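Local coordinates for glutathione S-transferase (Natrialba magadii ATCC 43099, PDB 6GZF), which probably catalyses glutathione transfer reactions as a xi-class enzyme, a class associated with glutathionyl-hydroquinone reductase activity, at residues Asp181-Asn186 with Ala219-Val224; Glu189-Gly194 with Phe244-Arg249; Glu238-Met243 with Trp272-Asp277. All coordinates share one frame; numbering follows the deposited sequence.

Contact 1: Asp181-Asn186 with Ala219-Val224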
loop_
_atom_site.group_PDB
_atom_site.type_symbol
_atom_site.label_atom_id
_atom_site.label_comp_id
_atom_site.label_asym_id
_atom_site.label_seq_id
_atom_site.Cartn_x
_atom_site.Cartn_y
_atom_site.Cartn_z
ATOM N N ASP A 181 -20.363 12.143 22.550
ATOM C CA ASP A 181 -19.579 11.250 23.395
ATOM C C ASP A 181 -19.707 9.802 22.929
ATOM O O ASP A 181 -18.797 8.996 23.122
ATOM C CB ASP A 181 -20.011 11.374 24.857
ATOM C CG ASP A 181 -19.722 12.745 25.438
ATOM O OD1 ASP A 181 -18.649 13.307 25.132
ATOM O OD2 ASP A 181 -20.565 13.262 26.200
ATOM N N GLN A 182 -20.840 9.478 22.313
ATOM C CA GLN A 182 -21.084 8.127 21.825
ATOM C C GLN A 182 -20.278 7.835 20.563
ATOM O O GLN A 182 -19.635 6.790 20.456
ATOM C CB GLN A 182 -22.573 7.916 21.547
ATOM C CG GLN A 182 -22.934 6.483 21.185
ATOM C CD GLN A 182 -24.310 6.365 20.559
ATOM O OE1 GLN A 182 -24.536 6.825 19.439
ATOM N NE2 GLN A 182 -25.237 5.744 21.279
ATOM N N ILE A 183 -20.321 8.763 19.612
ATOM C CA ILE A 183 -19.634 8.590 18.335
ATOM C C ILE A 183 -18.123 8.496 18.524
ATOM O O ILE A 183 -17.463 7.656 17.908
ATOM C CB ILE A 183 -19.956 9.742 17.363
ATOM C CG1 ILE A 183 -21.453 9.771 17.054
ATOM C CG2 ILE A 183 -19.164 9.597 16.074
ATOM C CD1 ILE A 183 -21.853 10.864 16.097
ATOM N N ILE A 184 -17.582 9.359 19.380
ATOM C CA ILE A 184 -16.156 9.351 19.691
ATOM C C ILE A 184 -15.723 7.994 20.240
ATOM O O ILE A 184 -14.678 7.464 19.863
ATOM C CB ILE A 184 -15.793 10.454 20.708
ATOM C CG1 ILE A 184 -16.026 11.839 20.101
ATOM C CG2 ILE A 184 -14.347 10.318 21.160
ATOM C CD1 ILE A 184 -15.937 12.968 21.106
ATOM N N ASP A 185 -16.544 7.429 21.119
ATOM C CA ASP A 185 -16.239 6.141 21.729
ATOM C C ASP A 185 -16.326 5.003 20.716
ATOM O O ASP A 185 -15.526 4.068 20.752
ATOM C CB ASP A 185 -17.183 5.872 22.903
ATOM C CG ASP A 185 -16.621 4.859 23.882
ATOM O OD1 ASP A 185 -15.946 5.277 24.847
ATOM O OD2 ASP A 185 -16.853 3.646 23.687
ATOM N N ASN A 186 -17.295 5.087 19.808
ATOM C CA ASN A 186 -17.517 4.027 18.832
ATOM C C ASN A 186 -16.381 3.949 17.817
ATOM O O ASN A 186 -15.716 2.921 17.709
ATOM C CB ASN A 186 -18.856 4.233 18.114
ATOM C CG ASN A 186 -19.247 3.048 17.234
ATOM O OD1 ASN A 186 -18.431 2.173 16.936
ATOM N ND2 ASN A 186 -20.505 3.026 16.806
ATOM N N ALA A 219 -18.108 2.007 6.220
ATOM C CA ALA A 219 -19.302 1.842 5.400
ATOM C C ALA A 219 -20.553 2.254 6.169
ATOM O O ALA A 219 -21.506 2.774 5.587
ATOM C CB ALA A 219 -19.421 0.406 4.918
ATOM N N HIS A 220 -20.544 2.016 7.476
ATOM C CA HIS A 220 -21.673 2.375 8.326
ATOM C C HIS A 220 -21.862 3.885 8.378
ATOM O O HIS A 220 -22.951 4.392 8.107
ATOM C CB HIS A 220 -21.482 1.825 9.742
ATOM C CG HIS A 220 -22.368 2.468 10.763
ATOM N ND1 HIS A 220 -23.741 2.510 10.638
ATOM C CD2 HIS A 220 -22.077 3.101 11.924
ATOM C CE1 HIS A 220 -24.256 3.138 11.679
ATOM N NE2 HIS A 220 -23.269 3.507 12.475
ATOM N N TRP A 221 -20.795 4.599 8.718
ATOM C CA TRP A 221 -20.856 6.050 8.840
ATOM C C TRP A 221 -21.022 6.724 7.483
ATOM O O TRP A 221 -21.417 7.885 7.405
ATOM C CB TRP A 221 -19.607 6.583 9.545
ATOM C CG TRP A 221 -19.539 6.194 10.991
ATOM C CD1 TRP A 221 -18.647 5.340 11.569
ATOM C CD2 TRP A 221 -20.410 6.636 12.039
ATOM N NE1 TRP A 221 -18.904 5.227 12.914
ATOM C CE2 TRP A 221 -19.981 6.012 13.228
ATOM C CE3 TRP A 221 -21.509 7.499 12.088
ATOM C CZ2 TRP A 221 -20.612 6.225 14.451
ATOM C CZ3 TRP A 221 -22.135 7.710 13.304
ATOM C CH2 TRP A 221 -21.684 7.074 14.469
ATOM N N ASP A 222 -20.722 5.992 6.414
ATOM C CA ASP A 222 -20.923 6.511 5.068
ATOM C C ASP A 222 -22.413 6.588 4.755
ATOM O O ASP A 222 -22.875 7.537 4.121
ATOM C CB ASP A 222 -20.204 5.644 4.034
ATOM C CG ASP A 222 -20.284 6.221 2.633
ATOM O OD1 ASP A 222 -19.627 7.252 2.376
ATOM O OD2 ASP A 222 -21.004 5.643 1.791
ATOM N N ASP A 223 -23.161 5.586 5.208
ATOM C CA ASP A 223 -24.607 5.571 5.026
ATOM C C ASP A 223 -25.278 6.590 5.940
ATOM O O ASP A 223 -26.296 7.184 5.584
ATOM C CB ASP A 223 -25.173 4.174 5.293
ATOM C CG ASP A 223 -24.696 3.148 4.284
ATOM O OD1 ASP A 223 -24.251 3.550 3.188
ATOM O OD2 ASP A 223 -24.771 1.939 4.585
ATOM N N VAL A 224 -24.699 6.784 7.120
ATOM C CA VAL A 224 -25.227 7.733 8.091
ATOM C C VAL A 224 -25.068 9.163 7.580
ATOM O O VAL A 224 -25.959 9.997 7.744
ATOM C CB VAL A 224 -24.524 7.587 9.461
ATOM C CG1 VAL A 224 -24.943 8.703 10.409
ATOM C CG2 VAL A 224 -24.825 6.225 10.067
#
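Ile183 and Trp221 carry this contact between two helices by packing alone. No hydrogen bond crosses it. The CH2 corner of the indole, at the far end of its six-membered ring, reaches the branched side chain of Ile183. Ile183 CG1 lies 3.7 Å from Trp221 CH2. Ile183 CG2 lies 3.9 Å from Trp221 CH2, and Ile183 CD1 lies 4.1 Å from Trp221 CH2. The two side chains cross obliquely, and all the outer carbons of the isoleucine take part. The contact buries 160 Å² in all, about half of it on Trp221. The helix backbones stay well apart, with 9.9 Å between the CA atoms of Ile183 and Trp221, and the indole spans the difference. Its CG stands anti to the carbonyl carbon, chi1 -68°, and the bicyclic ring extends from there to helix 177-192.

The polar neighbour is Asn186, one turn further along. Its CG is anti to the backbone N, chi1 -171°, which carries the amide to the CZ2 corner. ND2 of Asn186 comes within 4.0 Å of Trp221 CZ2, with the amide plane turned 66° from the ring. This is van der Waals contact at the exposed margin. Within helix 204-224, His220 CD2 lies over the centre of one indole face, 3.8 Å above the plane of Trp221.

An alanine at Ile183 would probably open a gap at the CH2 corner and leave the indole end with less to hold it in place.

The contact joins helix 177-192 to helix 204-224 in the all-helical C-terminal domain. Trp221 also touches Ile187 and Ile191 of helix 177-192 and Met243 of helix 238-247. Ile183 rests on Ala239 of that third helix, and Leu231 from a loop touches both Ile183 and Trp221.

Contact 2: Glu189-Gly194 with Phe244-Arg249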
loop_
_atom_site.group_PDB
_atom_site.type_symbol
_atom_site.label_atom_id
_atom_site.label_comp_id
_atom_site.label_asym_id
_atom_site.label_seq_id
_atom_site.Cartn_x
_atom_site.Cartn_y
_atom_site.Cartn_z
ATOM N N GLU A 189 -12.042 2.442 18.274
ATOM C CA GLU A 189 -11.327 1.188 18.050
ATOM C C GLU A 189 -11.265 0.756 16.575
ATOM O O GLU A 189 -10.182 0.445 16.079
ATOM C CB GLU A 189 -11.943 0.067 18.897
ATOM C CG GLU A 189 -10.936 -0.972 19.364
ATOM C CD GLU A 189 -11.596 -2.238 19.878
ATOM O OE1 GLU A 189 -12.531 -2.134 20.700
ATOM O OE2 GLU A 189 -11.175 -3.337 19.458
ATOM N N PRO A 190 -12.410 0.730 15.862
ATOM C CA PRO A 190 -12.307 0.225 14.487
ATOM C C PRO A 190 -11.661 1.199 13.503
ATOM O O PRO A 190 -11.128 0.753 12.487
ATOM C CB PRO A 190 -13.768 -0.024 14.103
ATOM C CG PRO A 190 -14.528 0.955 14.910
ATOM C CD PRO A 190 -13.809 1.026 16.223
ATOM N N ILE A 191 -11.701 2.496 13.792
ATOM C CA ILE A 191 -11.213 3.489 12.838
ATOM C C ILE A 191 -9.950 4.210 13.310
ATOM O O ILE A 191 -8.929 4.182 12.623
ATOM C CB ILE A 191 -12.297 4.535 12.523
ATOM C CG1 ILE A 191 -13.465 3.878 11.782
ATOM C CG2 ILE A 191 -11.723 5.665 11.688
ATOM C CD1 ILE A 191 -14.676 4.772 11.633
ATOM N N ASN A 192 -10.018 4.856 14.470
ATOM C CA ASN A 192 -8.878 5.611 14.988
ATOM C C ASN A 192 -7.675 4.723 15.303
ATOM O O ASN A 192 -6.556 5.012 14.880
ATOM C CB ASN A 192 -9.281 6.400 16.236
ATOM C CG ASN A 192 -10.242 7.532 15.925
ATOM O OD1 ASN A 192 -10.311 8.009 14.792
ATOM N ND2 ASN A 192 -10.984 7.972 16.934
ATOM N N ASN A 193 -7.910 3.644 16.042
ATOM C CA ASN A 193 -6.847 2.703 16.377
ATOM C C ASN A 193 -6.753 1.555 15.379
ATOM O O ASN A 193 -5.728 0.875 15.298
ATOM C CB ASN A 193 -7.053 2.141 17.786
ATOM C CG ASN A 193 -6.427 3.008 18.858
ATOM O OD1 ASN A 193 -5.405 3.655 18.632
ATOM N ND2 ASN A 193 -7.035 3.019 20.040
ATOM N N GLY A 194 -7.825 1.349 14.622
ATOM C CA GLY A 194 -7.913 0.235 13.696
ATOM C C GLY A 194 -6.840 0.214 12.625
ATOM O O GLY A 194 -6.308 -0.845 12.292
ATOM N N PHE A 244 -11.923 13.130 11.356
ATOM C CA PHE A 244 -11.199 13.875 10.329
ATOM C C PHE A 244 -9.701 13.579 10.300
ATOM O O PHE A 244 -9.121 13.409 9.229
ATOM C CB PHE A 244 -11.421 15.378 10.523
ATOM C CG PHE A 244 -10.497 16.241 9.712
ATOM C CD1 PHE A 244 -10.731 16.456 8.364
ATOM C CD2 PHE A 244 -9.403 16.852 10.302
ATOM C CE1 PHE A 244 -9.882 17.251 7.619
ATOM C CE2 PHE A 244 -8.551 17.648 9.562
ATOM C CZ PHE A 244 -8.791 17.848 8.220
ATOM N N THR A 245 -9.079 13.521 11.473
ATOM C CA THR A 245 -7.632 13.341 11.556
ATOM C C THR A 245 -7.195 11.955 11.086
ATOM O O THR A 245 -6.030 11.746 10.752
ATOM C CB THR A 245 -7.122 13.571 12.988
ATOM O OG1 THR A 245 -7.853 12.741 13.899
ATOM C CG2 THR A 245 -7.306 15.028 13.385
ATOM N N THR A 246 -8.132 11.013 11.066
ATOM C CA THR A 246 -7.862 9.686 10.528
ATOM C C THR A 246 -8.070 9.680 9.018
ATOM O O THR A 246 -7.198 9.254 8.261
ATOM C CB THR A 246 -8.761 8.612 11.169
ATOM O OG1 THR A 246 -8.502 8.543 12.577
ATOM C CG2 THR A 246 -8.495 7.251 10.544
ATOM N N LEU A 247 -9.235 10.165 8.593
ATOM C CA LEU A 247 -9.602 10.210 7.181
ATOM C C LEU A 247 -8.603 10.996 6.337
ATOM O O LEU A 247 -8.284 10.603 5.216
ATOM C CB LEU A 247 -10.996 10.819 7.017
ATOM C CG LEU A 247 -12.170 9.858 6.827
ATOM C CD1 LEU A 247 -12.256 8.865 7.974
ATOM C CD2 LEU A 247 -13.471 10.634 6.688
ATOM N N VAL A 248 -8.110 12.103 6.885
ATOM C CA VAL A 248 -7.210 12.991 6.157
ATOM C C VAL A 248 -5.872 12.309 5.856
ATOM O O VAL A 248 -5.138 12.728 4.961
ATOM C CB VAL A 248 -6.964 14.306 6.942
ATOM C CG1 VAL A 248 -6.019 14.067 8.112
ATOM C CG2 VAL A 248 -6.421 15.392 6.024
ATOM N N ARG A 249 -5.571 11.245 6.592
ATOM C CA ARG A 249 -4.307 10.533 6.431
ATOM C C ARG A 249 -4.484 9.172 5.764
ATOM O O ARG A 249 -3.514 8.442 5.565
ATOM C CB ARG A 249 -3.629 10.346 7.789
ATOM C CG ARG A 249 -3.139 11.631 8.424
ATOM C CD ARG A 249 -2.617 11.384 9.830
ATOM N NE ARG A 249 -1.852 12.521 10.331
ATOM C CZ ARG A 249 -2.395 13.605 10.875
ATOM N NH1 ARG A 249 -3.713 13.706 10.986
ATOM N NH2 ARG A 249 -1.621 14.591 11.303
HETATM O O HOH W 1 -6.271 7.011 13.075
#
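Thr246 meets Ile191 through its methyl, and a water joins its hydroxyl to the backbone O of Asn192. The apolar part is small. Thr246 CG2 lies 3.8 Å from Ile191 CG2, methyl to methyl, and 3.7 Å from the backbone atom Ile191 O. CG2 of Thr246 is anti to its backbone N, which turns the methyl to Ile191 and leaves OG1 on the branch beside the nitrogen, chi1 -62°. The backbones come close, with 6.1 Å between the CA atoms of Asn192 and Thr246.

The polar part is a water bridge. One water donates to Asn192 O at 2.7 Å and to Thr246 OG1 at 2.8 Å. Within 244-249, Arg249 NH1 donates to Thr245 O at 3.0 Å, in the carbonyl plane on a lone pair. Arg249 NH1 is also bonded to His68 ND1, which ties 244-249 to helix 65-77 of the thioredoxin-like domain.

The side chains of Thr246 and Tyr254 are about 4 Å apart at their nearest atoms, and Tyr254 is predicted to lower the pKa of the active-site cysteine. The threonine works in two ways: its methyl packs, and its hydroxyl accepts from a water that also satisfies a buried backbone carbonyl.

Contact 3: Glu238-Met243 with Trp272-Asp277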
loop_
_atom_site.group_PDB
_atom_site.type_symbol
_atom_site.label_atom_id
_atom_site.label_comp_id
_atom_site.label_asym_id
_atom_site.label_seq_id
_atom_site.Cartn_x
_atom_site.Cartn_y
_atom_site.Cartn_z
ATOM N N GLU A 238 -16.808 17.661 18.218
ATOM C CA GLU A 238 -15.549 16.963 18.456
ATOM C C GLU A 238 -15.522 15.615 17.748
ATOM O O GLU A 238 -14.458 15.117 17.383
ATOM C CB GLU A 238 -15.318 16.754 19.952
ATOM C CG GLU A 238 -15.212 18.026 20.771
ATOM C CD GLU A 238 -14.866 17.744 22.222
ATOM O OE1 GLU A 238 -14.600 16.568 22.550
ATOM O OE2 GLU A 238 -14.857 18.692 23.034
ATOM N N ALA A 239 -16.702 15.027 17.572
ATOM C CA ALA A 239 -16.837 13.734 16.911
ATOM C C ALA A 239 -16.290 13.790 15.490
ATOM O O ALA A 239 -15.706 12.823 15.000
ATOM C CB ALA A 239 -18.292 13.295 16.901
ATOM N N ASP A 240 -16.478 14.932 14.836
ATOM C CA ASP A 240 -15.994 15.121 13.475
ATOM C C ASP A 240 -14.480 15.300 13.444
ATOM O O ASP A 240 -13.820 14.875 12.498
ATOM C CB ASP A 240 -16.678 16.327 12.826
ATOM C CG ASP A 240 -18.191 16.235 12.878
ATOM O OD1 ASP A 240 -18.781 16.697 13.877
ATOM O OD2 ASP A 240 -18.788 15.693 11.925
ATOM N N ILE A 241 -13.939 15.930 14.482
ATOM C CA ILE A 241 -12.502 16.167 14.571
ATOM C C ILE A 241 -11.740 14.854 14.740
ATOM O O ILE A 241 -10.674 14.664 14.152
ATOM C CB ILE A 241 -12.160 17.117 15.738
ATOM C CG1 ILE A 241 -12.902 18.446 15.572
ATOM C CG2 ILE A 241 -10.658 17.356 15.819
ATOM C CD1 ILE A 241 -12.510 19.498 16.585
ATOM N N ALA A 242 -12.296 13.949 15.540
ATOM C CA ALA A 242 -11.699 12.635 15.744
ATOM C C ALA A 242 -11.663 11.849 14.436
ATOM O O ALA A 242 -10.651 11.238 14.093
ATOM C CB ALA A 242 -12.465 11.864 16.807
ATOM N N MET A 243 -12.775 11.879 13.708
ATOM C CA MET A 243 -12.888 11.184 12.431
ATOM C C MET A 243 -11.982 11.801 11.368
ATOM O O MET A 243 -11.352 11.090 10.585
ATOM C CB MET A 243 -14.341 11.198 11.949
ATOM C CG MET A 243 -14.583 10.444 10.652
ATOM S SD MET A 243 -14.441 8.658 10.841
ATOM C CE MET A 243 -16.159 8.169 10.697
ATOM N N TRP A 272 -16.063 11.157 1.347
ATOM C CA TRP A 272 -15.136 12.016 0.614
ATOM C C TRP A 272 -15.614 13.470 0.498
ATOM O O TRP A 272 -14.819 14.387 0.697
ATOM C CB TRP A 272 -14.861 11.429 -0.776
ATOM C CG TRP A 272 -14.013 12.296 -1.678
ATOM C CD1 TRP A 272 -14.270 12.604 -2.983
ATOM C CD2 TRP A 272 -12.777 12.950 -1.349
ATOM N NE1 TRP A 272 -13.278 13.409 -3.486
ATOM C CE2 TRP A 272 -12.350 13.637 -2.504
ATOM C CE3 TRP A 272 -11.991 13.024 -0.193
ATOM C CZ2 TRP A 272 -11.177 14.388 -2.536
ATOM C CZ3 TRP A 272 -10.827 13.772 -0.229
ATOM C CH2 TRP A 272 -10.431 14.442 -1.393
ATOM N N PRO A 273 -16.904 13.699 0.171
ATOM C CA PRO A 273 -17.348 15.098 0.227
ATOM C C PRO A 273 -17.366 15.621 1.661
ATOM O O PRO A 273 -17.183 16.816 1.891
ATOM C CB PRO A 273 -18.765 15.047 -0.355
ATOM C CG PRO A 273 -18.821 13.775 -1.133
ATOM C CD PRO A 273 -17.947 12.821 -0.391
ATOM N N TYR A 274 -17.592 14.717 2.609
ATOM C CA TYR A 274 -17.555 15.043 4.029
ATOM C C TYR A 274 -16.164 15.514 4.438
ATOM O O TYR A 274 -16.019 16.501 5.157
ATOM C CB TYR A 274 -17.980 13.822 4.852
ATOM C CG TYR A 274 -17.767 13.933 6.344
ATOM C CD1 TYR A 274 -18.658 14.638 7.143
ATOM C CD2 TYR A 274 -16.693 13.301 6.959
ATOM C CE1 TYR A 274 -18.473 14.728 8.510
ATOM C CE2 TYR A 274 -16.502 13.384 8.323
ATOM C CZ TYR A 274 -17.393 14.099 9.093
ATOM O OH TYR A 274 -17.202 14.185 10.453
ATOM N N LEU A 275 -15.146 14.803 3.964
ATOM C CA LEU A 275 -13.758 15.153 4.245
ATOM C C LEU A 275 -13.386 16.483 3.598
ATOM O O LEU A 275 -12.651 17.284 4.178
ATOM C CB LEU A 275 -12.821 14.045 3.761
ATOM C CG LEU A 275 -11.317 14.286 3.899
ATOM C CD1 LEU A 275 -10.940 14.522 5.351
ATOM C CD2 LEU A 275 -10.537 13.114 3.325
ATOM N N ARG A 276 -13.894 16.714 2.391
ATOM C CA ARG A 276 -13.680 17.982 1.706
ATOM C C ARG A 276 -14.415 19.109 2.424
ATOM O O ARG A 276 -13.941 20.243 2.465
ATOM C CB ARG A 276 -14.132 17.896 0.245
ATOM C CG ARG A 276 -13.097 17.284 -0.686
ATOM C CD ARG A 276 -13.591 17.233 -2.126
ATOM N NE ARG A 276 -14.570 16.171 -2.339
ATOM C CZ ARG A 276 -15.760 16.351 -2.904
ATOM N NH1 ARG A 276 -16.127 17.557 -3.316
ATOM N NH2 ARG A 276 -16.582 15.322 -3.060
ATOM N N ASP A 277 -15.570 18.787 2.996
ATOM C CA ASP A 277 -16.360 19.771 3.727
ATOM C C ASP A 277 -15.651 20.194 5.013
ATOM O O ASP A 277 -15.764 21.341 5.443
ATOM C CB ASP A 277 -17.748 19.212 4.044
ATOM C CG ASP A 277 -18.709 20.278 4.534
ATOM O OD1 ASP A 277 -18.405 21.479 4.369
ATOM O OD2 ASP A 277 -19.772 19.914 5.081
#
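Tyr274 and Asp240 join two helices of the all-helical GST C-terminal domain through one hydrogen bond. Tyr274 has the largest buried share, 73 Å². Its CG is anti to the backbone N, chi1 170°, and the phenol points across to helix 238-247. There Tyr274 OH donates to Asp240 OD2 at 2.6 Å. The carboxylate oxygen sits at the edge of the ring, near its plane. The carboxylate and ring planes are 41° apart, and the side chains cross at about a right angle.

The carboxylate of Asp240 has further donors. OD2 also takes a hydrogen bond from Leu231 N, and OD1 takes one from Thr237 N. The run Thr237-Glu238-Ala239-Asp240 fits the Ser/Thr-Xaa-Xaa-Asp pattern of the N-capping box found in the GST C-terminal domain, and the OD1 bond is consistent with it. Tyr274 is thus a further partner of a residue already tied to backbone N-H groups. The buried carboxylate is likely to be stabilised by these three donors.

Met243 adds apolar packing one turn along. It approaches the Tyr274 ring obliquely. The rest of its side chain belongs to the core, where it touches Ile191 of helix 177-192. Leu225 and Leu231, from loops, also touch Tyr274.

The contact brings helix 271-279 against helix 238-247, with 9.1 Å between the CA atoms of Met243 and Leu275. Asp240 OD2 is met by the phenol on its anti side, 17° out of the carboxylate plane, while Met243 CG stands 4.2 Å from Tyr274 CE2.

Helix 177-192 supplies the first side of contacts 1 and 2. The two sides of contact 1 are separated by 32 mostly helical residues, which include the first side of contact 2 and most of helix 204-224. Contact 1 closes at 219-224, with contact 2 still open. Contact 2 closes only at 244-249, so the two contacts cross. Contact 3 opens on helix 238-247 before contact 2 closes, and it closes at 272-277 on helix 271-279. Contacts 2 and 3 therefore cross as well, while contacts 1 and 3 follow in series. Ile191, Trp221 and Met243 touch one another where the three contacts meet. Together the contacts tie four helices of the C-terminal domain into one bundle.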